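Local structure of putative uncharacterized protein (Mycobacterium avium, 2Z6V) at residues A[274-287]-A[383-396]. The protein is a probable sulfotransferase, expected to transfer a sulfuryl group to an acceptor that has not been established. Residues are numbered along the deposited sequence; the frame is centred on the assembly and turned at random.
With PLM (palmitic acid), chain C.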
ATOM      1  N   ASP A 274       4.735 -13.850 -12.022  1.00 39.11           N
ATOM      2  CA  ASP A 274       5.720 -14.873 -11.683  1.00 38.65           C
ATOM      3  C   ASP A 274       6.066 -14.691 -10.200  1.00 38.38           C
ATOM      4  O   ASP A 274       6.632 -13.671  -9.812  1.00 37.89           O
ATOM      5  CB  ASP A 274       6.966 -14.654 -12.545  1.00 40.05           C
ATOM      6  CG  ASP A 274       8.007 -15.732 -12.365  1.00 41.87           C
ATOM      7  OD1 ASP A 274       8.225 -16.175 -11.213  1.00 41.42           O
ATOM      8  OD2 ASP A 274       8.618 -16.121 -13.387  1.00 42.53           O
ATOM      9  N   PRO A 275       5.725 -15.674  -9.352  1.00 38.81           N
ATOM     10  CA  PRO A 275       6.008 -15.589  -7.910  1.00 39.07           C
ATOM     11  C   PRO A 275       7.489 -15.564  -7.531  1.00 40.31           C
ATOM     12  O   PRO A 275       7.870 -14.931  -6.543  1.00 39.78           O
ATOM     13  CB  PRO A 275       5.292 -16.813  -7.347  1.00 37.81           C
ATOM     14  CG  PRO A 275       5.423 -17.805  -8.471  1.00 38.99           C
ATOM     15  CD  PRO A 275       5.097 -16.964  -9.690  1.00 38.39           C
ATOM     16  N   TYR A 276       8.318 -16.262  -8.305  1.00 40.91           N
ATOM     17  CA  TYR A 276       9.754 -16.305  -8.038  1.00 39.78           C
ATOM     18  C   TYR A 276      10.335 -14.917  -8.299  1.00 40.30           C
ATOM     19  O   TYR A 276      11.149 -14.411  -7.521  1.00 39.76           O
ATOM     20  CB  TYR A 276      10.427 -17.341  -8.943  1.00 39.72           C
ATOM     21  CG  TYR A 276       9.791 -18.714  -8.874  1.00 40.35           C
ATOM     22  CD1 TYR A 276       9.666 -19.384  -7.660  1.00 40.45           C
ATOM     23  CD2 TYR A 276       9.310 -19.343 -10.025  1.00 41.11           C
ATOM     24  CE1 TYR A 276       9.083 -20.646  -7.590  1.00 41.57           C
ATOM     25  CE2 TYR A 276       8.723 -20.609  -9.967  1.00 38.91           C
ATOM     26  CZ  TYR A 276       8.617 -21.252  -8.747  1.00 40.65           C
ATOM     27  OH  TYR A 276       8.068 -22.509  -8.672  1.00 42.57           O
ATOM     28  N   LYS A 277       9.898 -14.304  -9.396  1.00 38.31           N
ATOM     29  CA  LYS A 277      10.353 -12.976  -9.772  1.00 37.68           C
ATOM     30  C   LYS A 277       9.930 -11.984  -8.688  1.00 38.49           C
ATOM     31  O   LYS A 277      10.752 -11.251  -8.134  1.00 39.46           O
ATOM     32  CB  LYS A 277       9.723 -12.584 -11.107  1.00 39.24           C
ATOM     33  CG  LYS A 277      10.582 -11.710 -12.008  1.00 42.76           C
ATOM     34  CD  LYS A 277      10.857 -10.344 -11.420  1.00 46.68           C
ATOM     35  CE  LYS A 277      11.636  -9.475 -12.404  1.00 49.01           C
ATOM     36  NZ  LYS A 277      11.917  -8.114 -11.858  1.00 51.47           N
ATOM     37  N   ALA A 278       8.640 -11.980  -8.375  1.00 37.05           N
ATOM     38  CA  ALA A 278       8.105 -11.078  -7.373  1.00 36.47           C
ATOM     39  C   ALA A 278       8.815 -11.194  -6.027  1.00 36.54           C
ATOM     40  O   ALA A 278       8.967 -10.202  -5.322  1.00 37.97           O
ATOM     41  CB  ALA A 278       6.615 -11.326  -7.199  1.00 35.78           C
ATOM     42  N   THR A 279       9.255 -12.395  -5.673  1.00 36.00           N
ATOM     43  CA  THR A 279       9.931 -12.611  -4.398  1.00 35.69           C
ATOM     44  C   THR A 279      11.293 -11.930  -4.339  1.00 36.20           C
ATOM     45  O   THR A 279      11.638 -11.281  -3.350  1.00 35.85           O
ATOM     46  CB  THR A 279      10.106 -14.115  -4.118  1.00 36.90           C
ATOM     47  OG1 THR A 279       8.817 -14.711  -3.921  1.00 36.30           O
ATOM     48  CG2 THR A 279      10.961 -14.341  -2.877  1.00 36.74           C
ATOM     49  N   GLY A 280      12.068 -12.085  -5.405  1.00 37.42           N
ATOM     50  CA  GLY A 280      13.382 -11.474  -5.452  1.00 36.59           C
ATOM     51  C   GLY A 280      13.254  -9.968  -5.551  1.00 36.95           C
ATOM     52  O   GLY A 280      14.099  -9.222  -5.045  1.00 36.96           O
ATOM     53  N   SER A 281      12.188  -9.527  -6.213  1.00 35.69           N
ATOM     54  CA  SER A 281      11.926  -8.108  -6.377  1.00 33.75           C
ATOM     55  C   SER A 281      11.559  -7.521  -5.018  1.00 33.35           C
ATOM     56  O   SER A 281      11.884  -6.367  -4.730  1.00 35.02           O
ATOM     57  CB  SER A 281      10.785  -7.894  -7.375  1.00 33.65           C
ATOM     58  OG  SER A 281      10.539  -6.514  -7.580  1.00 35.38           O
ATOM     59  N   LEU A 282      10.896  -8.315  -4.179  1.00 32.47           N
ATOM     60  CA  LEU A 282      10.512  -7.844  -2.847  1.00 32.17           C
ATOM     61  C   LEU A 282      11.760  -7.581  -2.021  1.00 32.05           C
ATOM     62  O   LEU A 282      11.888  -6.525  -1.410  1.00 32.79           O
ATOM     63  CB  LEU A 282       9.623  -8.863  -2.113  1.00 28.28           C
ATOM     64  CG  LEU A 282       9.219  -8.401  -0.703  1.00 26.93           C
ATOM     65  CD1 LEU A 282       8.515  -7.055  -0.798  1.00 25.19           C
ATOM     66  CD2 LEU A 282       8.310  -9.417  -0.038  1.00 26.78           C
ATOM     67  N   CYS A 283      12.674  -8.547  -2.012  1.00 33.29           N
ATOM     68  CA  CYS A 283      13.926  -8.431  -1.268  1.00 36.09           C
ATOM     69  C   CYS A 283      14.724  -7.214  -1.713  1.00 37.60           C
ATOM     70  O   CYS A 283      15.385  -6.549  -0.909  1.00 36.00           O
ATOM     71  CB  CYS A 283      14.792  -9.675  -1.480  1.00 36.75           C
ATOM     72  SG  CYS A 283      14.139 -11.183  -0.763  1.00 38.51           S
ATOM     73  N   ASN A 284      14.669  -6.937  -3.008  1.00 38.62           N
ATOM     74  CA  ASN A 284      15.389  -5.811  -3.558  1.00 41.18           C
ATOM     75  C   ASN A 284      14.718  -4.512  -3.126  1.00 40.90           C
ATOM     76  O   ASN A 284      15.392  -3.528  -2.802  1.00 42.15           O
ATOM     77  CB  ASN A 284      15.432  -5.927  -5.086  1.00 45.13           C
ATOM     78  CG  ASN A 284      16.230  -4.813  -5.732  1.00 48.73           C
ATOM     79  OD1 ASN A 284      17.383  -4.568  -5.366  1.00 48.94           O
ATOM     80  ND2 ASN A 284      15.620  -4.132  -6.703  1.00 49.61           N
ATOM     81  N   LEU A 285      13.389  -4.519  -3.106  1.00 38.81           N
ATOM     82  CA  LEU A 285      12.631  -3.337  -2.717  1.00 36.54           C
ATOM     83  C   LEU A 285      13.027  -2.866  -1.327  1.00 35.29           C
ATOM     84  O   LEU A 285      13.096  -1.662  -1.064  1.00 33.02           O
ATOM     85  CB  LEU A 285      11.126  -3.637  -2.735  1.00 37.36           C
ATOM     86  CG  LEU A 285      10.180  -2.456  -2.467  1.00 34.57           C
ATOM     87  CD1 LEU A 285      10.303  -1.461  -3.605  1.00 33.87           C
ATOM     88  CD2 LEU A 285       8.745  -2.934  -2.344  1.00 32.87           C
ATOM     89  N   TRP A 286      13.292  -3.827  -0.444  1.00 34.84           N
ATOM     90  CA  TRP A 286      13.649  -3.529   0.938  1.00 35.36           C
ATOM     91  C   TRP A 286      14.972  -2.802   1.133  1.00 35.30           C
ATOM     92  O   TRP A 286      15.206  -2.192   2.178  1.00 34.66           O
ATOM     93  CB  TRP A 286      13.680  -4.811   1.767  1.00 35.17           C
ATOM     94  CG  TRP A 286      12.356  -5.445   1.996  1.00 36.67           C
ATOM     95  CD1 TRP A 286      11.128  -4.852   1.915  1.00 36.82           C
ATOM     96  CD2 TRP A 286      12.123  -6.791   2.417  1.00 38.14           C
ATOM     97  NE1 TRP A 286      10.146  -5.747   2.261  1.00 35.32           N
ATOM     98  CE2 TRP A 286      10.730  -6.945   2.575  1.00 36.82           C
ATOM     99  CE3 TRP A 286      12.959  -7.885   2.678  1.00 37.13           C
ATOM    100  CZ2 TRP A 286      10.154  -8.145   2.983  1.00 37.06           C
ATOM    101  CZ3 TRP A 286      12.384  -9.082   3.087  1.00 37.26           C
ATOM    102  CH2 TRP A 286      10.995  -9.200   3.235  1.00 37.41           C
ATOM    103  N   ARG A 287      15.842  -2.864   0.136  1.00 34.91           N
ATOM    104  CA  ARG A 287      17.130  -2.217   0.260  1.00 34.61           C
ATOM    105  C   ARG A 287      17.039  -0.714   0.499  1.00 35.69           C
ATOM    106  O   ARG A 287      17.780  -0.170   1.325  1.00 35.13           O
ATOM    107  CB  ARG A 287      17.981  -2.528  -0.966  1.00 33.79           C
ATOM    108  CG  ARG A 287      18.557  -3.939  -0.946  1.00 33.95           C
ATOM    109  CD  ARG A 287      19.341  -4.205  -2.209  1.00 36.29           C
ATOM    110  NE  ARG A 287      19.892  -5.560  -2.270  1.00 37.52           N
ATOM    111  CZ  ARG A 287      20.888  -6.012  -1.511  1.00 34.32           C
ATOM    112  NH1 ARG A 287      21.465  -5.223  -0.612  1.00 31.83           N
ATOM    113  NH2 ARG A 287      21.311  -7.259  -1.664  1.00 31.23           N
ATOM    114  N   TYR A 383      16.005 -14.710 -12.515  1.00 75.21           N
ATOM    115  CA  TYR A 383      15.509 -14.046 -11.314  1.00 74.82           C
ATOM    116  C   TYR A 383      16.681 -13.856 -10.377  1.00 75.04           C
ATOM    117  O   TYR A 383      17.009 -12.751  -9.941  1.00 74.15           O
ATOM    118  CB  TYR A 383      14.499 -14.913 -10.560  1.00 73.05           C
ATOM    119  CG  TYR A 383      13.546 -15.746 -11.377  1.00 69.62           C
ATOM    120  CD1 TYR A 383      13.705 -17.128 -11.464  1.00 68.06           C
ATOM    121  CD2 TYR A 383      12.417 -15.176 -11.955  1.00 68.83           C
ATOM    122  CE1 TYR A 383      12.754 -17.918 -12.092  1.00 67.48           C
ATOM    123  CE2 TYR A 383      11.461 -15.955 -12.584  1.00 68.41           C
ATOM    124  CZ  TYR A 383      11.630 -17.325 -12.646  1.00 67.82           C
ATOM    125  OH  TYR A 383      10.658 -18.091 -13.243  1.00 67.43           O
ATOM    126  N   ARG A 384      17.287 -14.992 -10.069  1.00 76.54           N
ATOM    127  CA  ARG A 384      18.410 -15.088  -9.165  1.00 77.66           C
ATOM    128  C   ARG A 384      18.160 -14.444  -7.821  1.00 75.78           C
ATOM    129  O   ARG A 384      18.270 -13.229  -7.627  1.00 75.00           O
ATOM    130  CB  ARG A 384      19.689 -14.587  -9.835  1.00 80.28           C
ATOM    131  CG  ARG A 384      20.442 -15.752 -10.496  1.00 83.81           C
ATOM    132  CD  ARG A 384      19.492 -16.654 -11.314  1.00 85.28           C
ATOM    133  NE  ARG A 384      19.490 -18.063 -10.899  1.00 88.01           N
ATOM    134  CZ  ARG A 384      18.926 -18.546  -9.788  1.00 89.31           C
ATOM    135  NH1 ARG A 384      18.298 -17.749  -8.935  1.00 88.58           N
ATOM    136  NH2 ARG A 384      18.981 -19.847  -9.529  1.00 90.57           N
ATOM    137  N   LEU A 385      17.782 -15.325  -6.904  1.00 73.21           N
ATOM    138  CA  LEU A 385      17.479 -14.984  -5.537  1.00 71.10           C
ATOM    139  C   LEU A 385      18.742 -15.312  -4.741  1.00 69.83           C
ATOM    140  O   LEU A 385      18.731 -15.350  -3.507  1.00 70.13           O
ATOM    141  CB  LEU A 385      16.294 -15.830  -5.049  1.00 71.26           C
ATOM    142  CG  LEU A 385      15.077 -16.113  -5.954  1.00 70.44           C
ATOM    143  CD1 LEU A 385      14.568 -14.836  -6.590  1.00 69.75           C
ATOM    144  CD2 LEU A 385      15.459 -17.105  -7.029  1.00 71.11           C
ATOM    145  N   ASP A 386      19.827 -15.562  -5.473  1.00 67.31           N
ATOM    146  CA  ASP A 386      21.124 -15.880  -4.876  1.00 64.32           C
ATOM    147  C   ASP A 386      21.517 -14.754  -3.949  1.00 61.01           C
ATOM    148  O   ASP A 386      21.955 -14.969  -2.821  1.00 60.46           O
ATOM    149  CB  ASP A 386      22.193 -15.990  -5.958  1.00 66.31           C
ATOM    150  CG  ASP A 386      21.973 -17.156  -6.868  1.00 68.07           C
ATOM    151  OD1 ASP A 386      22.173 -16.991  -8.094  1.00 69.69           O
ATOM    152  OD2 ASP A 386      21.608 -18.236  -6.356  1.00 68.59           O
ATOM    153  N   GLU A 387      21.362 -13.544  -4.464  1.00 57.48           N
ATOM    154  CA  GLU A 387      21.692 -12.340  -3.737  1.00 54.69           C
ATOM    155  C   GLU A 387      21.006 -12.319  -2.374  1.00 53.00           C
ATOM    156  O   GLU A 387      21.430 -11.592  -1.474  1.00 54.20           O
ATOM    157  CB  GLU A 387      21.280 -11.130  -4.583  1.00 53.60           C
ATOM    158  CG  GLU A 387      21.634  -9.777  -4.006  1.00 51.55           C
ATOM    159  CD  GLU A 387      21.297  -8.653  -4.959  1.00 51.07           C
ATOM    160  OE1 GLU A 387      21.346  -7.481  -4.539  1.00 52.43           O
ATOM    161  OE2 GLU A 387      20.986  -8.935  -6.134  1.00 52.23           O
ATOM    162  N   TYR A 388      19.964 -13.135  -2.216  1.00 50.76           N
ATOM    163  CA  TYR A 388      19.216 -13.191  -0.959  1.00 47.57           C
ATOM    164  C   TYR A 388      19.116 -14.584  -0.346  1.00 48.01           C
ATOM    165  O   TYR A 388      18.301 -14.823   0.546  1.00 48.31           O
ATOM    166  CB  TYR A 388      17.820 -12.612  -1.184  1.00 42.96           C
ATOM    167  CG  TYR A 388      17.873 -11.222  -1.758  1.00 38.34           C
ATOM    168  CD1 TYR A 388      18.238 -10.137  -0.965  1.00 36.90           C
ATOM    169  CD2 TYR A 388      17.629 -10.998  -3.111  1.00 35.59           C
ATOM    170  CE1 TYR A 388      18.364  -8.857  -1.503  1.00 35.34           C
ATOM    171  CE2 TYR A 388      17.751  -9.728  -3.658  1.00 35.66           C
ATOM    172  CZ  TYR A 388      18.121  -8.660  -2.847  1.00 35.15           C
ATOM    173  OH  TYR A 388      18.246  -7.398  -3.385  1.00 33.22           O
ATOM    174  N   GLY A 389      19.945 -15.504  -0.829  1.00 48.15           N
ATOM    175  CA  GLY A 389      19.953 -16.853  -0.297  1.00 48.38           C
ATOM    176  C   GLY A 389      18.770 -17.726  -0.672  1.00 48.97           C
ATOM    177  O   GLY A 389      18.349 -18.571   0.120  1.00 48.29           O
ATOM    178  N   LEU A 390      18.239 -17.539  -1.874  1.00 48.96           N
ATOM    179  CA  LEU A 390      17.101 -18.335  -2.312  1.00 50.66           C
ATOM    180  C   LEU A 390      17.342 -19.032  -3.645  1.00 51.71           C
ATOM    181  O   LEU A 390      18.295 -18.734  -4.366  1.00 52.58           O
ATOM    182  CB  LEU A 390      15.850 -17.458  -2.429  1.00 50.17           C
ATOM    183  CG  LEU A 390      15.314 -16.782  -1.170  1.00 50.32           C
ATOM    184  CD1 LEU A 390      14.177 -15.836  -1.539  1.00 49.83           C
ATOM    185  CD2 LEU A 390      14.842 -17.836  -0.189  1.00 48.81           C
ATOM    186  N   THR A 391      16.457 -19.965  -3.962  1.00 52.33           N
ATOM    187  CA  THR A 391      16.534 -20.716  -5.203  1.00 53.13           C
ATOM    188  C   THR A 391      15.100 -21.015  -5.594  1.00 53.05           C
ATOM    189  O   THR A 391      14.226 -21.057  -4.727  1.00 53.33           O
ATOM    190  CB  THR A 391      17.294 -22.049  -5.008  1.00 53.66           C
ATOM    191  OG1 THR A 391      16.637 -22.838  -4.008  1.00 52.87           O
ATOM    192  CG2 THR A 391      18.727 -21.785  -4.575  1.00 53.15           C
ATOM    193  N   VAL A 392      14.845 -21.205  -6.885  1.00 52.49           N
ATOM    194  CA  VAL A 392      13.495 -21.514  -7.328  1.00 52.56           C
ATOM    195  C   VAL A 392      13.048 -22.823  -6.682  1.00 53.96           C
ATOM    196  O   VAL A 392      11.876 -23.001  -6.363  1.00 55.67           O
ATOM    197  CB  VAL A 392      13.419 -21.647  -8.859  1.00 52.24           C
ATOM    198  CG1 VAL A 392      12.029 -22.100  -9.275  1.00 52.12           C
ATOM    199  CG2 VAL A 392      13.749 -20.310  -9.512  1.00 51.54           C
ATOM    200  N   GLU A 393      13.993 -23.732  -6.472  1.00 55.19           N
ATOM    201  CA  GLU A 393      13.686 -25.016  -5.855  1.00 56.53           C
ATOM    202  C   GLU A 393      13.157 -24.847  -4.433  1.00 54.68           C
ATOM    203  O   GLU A 393      12.312 -25.618  -3.982  1.00 55.54           O
ATOM    204  CB  GLU A 393      14.928 -25.917  -5.822  1.00 59.51           C
ATOM    205  CG  GLU A 393      15.446 -26.367  -7.190  1.00 65.10           C
ATOM    206  CD  GLU A 393      16.298 -25.313  -7.896  1.00 68.51           C
ATOM    207  OE1 GLU A 393      15.754 -24.261  -8.301  1.00 69.92           O
ATOM    208  OE2 GLU A 393      17.520 -25.540  -8.042  1.00 69.28           O
ATOM    209  N   ALA A 394      13.655 -23.841  -3.727  1.00 51.97           N
ATOM    210  CA  ALA A 394      13.226 -23.601  -2.355  1.00 50.34           C
ATOM    211  C   ALA A 394      11.864 -22.915  -2.283  1.00 49.92           C
ATOM    212  O   ALA A 394      11.107 -23.118  -1.334  1.00 49.90           O
ATOM    213  CB  ALA A 394      14.268 -22.762  -1.627  1.00 48.28           C
ATOM    214  N   LEU A 395      11.558 -22.102  -3.288  1.00 48.46           N
ATOM    215  CA  LEU A 395      10.298 -21.379  -3.320  1.00 47.98           C
ATOM    216  C   LEU A 395       9.166 -22.202  -3.913  1.00 48.92           C
ATOM    217  O   LEU A 395       7.995 -21.978  -3.593  1.00 49.25           O
ATOM    218  CB  LEU A 395      10.451 -20.082  -4.121  1.00 46.74           C
ATOM    219  CG  LEU A 395      11.240 -18.931  -3.492  1.00 45.09           C
ATOM    220  CD1 LEU A 395      11.346 -17.790  -4.483  1.00 43.94           C
ATOM    221  CD2 LEU A 395      10.555 -18.472  -2.219  1.00 43.85           C
ATOM    222  N   GLN A 396       9.520 -23.160  -4.765  1.00 49.29           N
ATOM    223  CA  GLN A 396       8.536 -24.005  -5.432  1.00 48.56           C
ATOM    224  C   GLN A 396       7.406 -24.514  -4.523  1.00 46.78           C
ATOM    225  O   GLN A 396       6.233 -24.409  -4.877  1.00 45.61           O
ATOM    226  CB  GLN A 396       9.245 -25.175  -6.125  1.00 49.97           C
ATOM    227  CG  GLN A 396       8.373 -25.938  -7.121  1.00 51.84           C
ATOM    228  CD  GLN A 396       7.478 -26.974  -6.455  1.00 54.57           C
ATOM    229  OE1 GLN A 396       6.557 -27.509  -7.076  1.00 55.87           O
ATOM    230  NE2 GLN A 396       7.754 -27.273  -5.189  1.00 56.10           N
TER
HETATM  231  C1  PLM C 700       7.866  -4.908   4.764  1.00 68.21           C
HETATM  232  O1  PLM C 700       8.284  -5.880   5.430  1.00 68.45           O
HETATM  233  O2  PLM C 700       7.640  -3.761   5.204  1.00 69.19           O
HETATM  234  C2  PLM C 700       7.604  -5.133   3.272  1.00 65.87           C
HETATM  235  C3  PLM C 700       6.762  -6.388   3.040  1.00 62.02           C
HETATM  236  C4  PLM C 700       6.371  -6.567   1.571  1.00 61.68           C
HETATM  237  C5  PLM C 700       5.530  -5.394   1.062  1.00 58.54           C
HETATM  238  C6  PLM C 700       6.398  -4.192   0.685  1.00 59.44           C
HETATM  239  C7  PLM C 700       5.528  -2.950   0.488  1.00 57.86           C
HETATM  240  C8  PLM C 700       5.030  -2.421   1.834  1.00 58.29           C
HETATM  241  C9  PLM C 700       3.579  -1.955   1.714  1.00 58.87           C
HETATM  242  CA  PLM C 700       3.398  -0.985   0.545  1.00 60.30           C
HETATM  243  CB  PLM C 700       1.932  -0.905   0.109  1.00 56.70           C
HETATM  244  CC  PLM C 700       1.414  -2.304  -0.229  1.00 55.57           C
HETATM  245  CD  PLM C 700       1.046  -3.072   1.043  1.00 57.27           C
HETATM  246  CE  PLM C 700       1.027  -4.586   0.823  1.00 52.86           C
HETATM  247  CF  PLM C 700       2.435  -5.088   0.494  1.00 53.76           C
HETATM  248  CG  PLM C 700       2.490  -6.613   0.408  1.00 50.34           C
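The Tyr276 ring lies against the start of helix 392-405, with Tyr383 OH and Leu395 CB at its edge. Val392 CG1 sits over the ring centre, 3.6 Å from Tyr276 CZ, a CH-pi contact made by one methyl of the beta-branched valine. Tyr276 CB, in turn, stands over the middle of the Tyr383 ring, 3.8 Å from its centroid. Tyrosine suits this second place because its hydroxyl, beyond the packed ring, donates to Asp274 OD2 (2.8 Å from Tyr383 OH) on the syn lone pair. At the other end, cysteine is small enough for Cys283 CB to rest on the Tyr388 ring, 3.3 Å from its centroid; the polarisable Cys283 SG lies oblique to the ring, a sulfur-aromatic contact. An extended Arg287 donates from NE to Tyr388 OH (2.7 Å, 151°), and its NH2 forms a salt bridge, with weak hydrogen-bond geometry, to Glu387 OE1. Between these ends Gly280, lacking a side chain, admits Leu385 CD1 to 3.7 Å from its CA.

Helix 275-285 follows strand 267-272 of the parallel sheet; the contact joins it to the C-terminal loop and helix, and helix 301-326 also touches Thr279, Cys283 and Tyr388. Asp274 is itself held in place: as N-cap of helix 275-285, with CG anti to N (chi1 -175°), its OD1 accepts from Lys277 N, above the carboxylate plane, and weakly from Tyr276 N. OD2 also accepts from Glu411 N. These donors and the helix dipole would probably stabilise the carboxylate's negative charge.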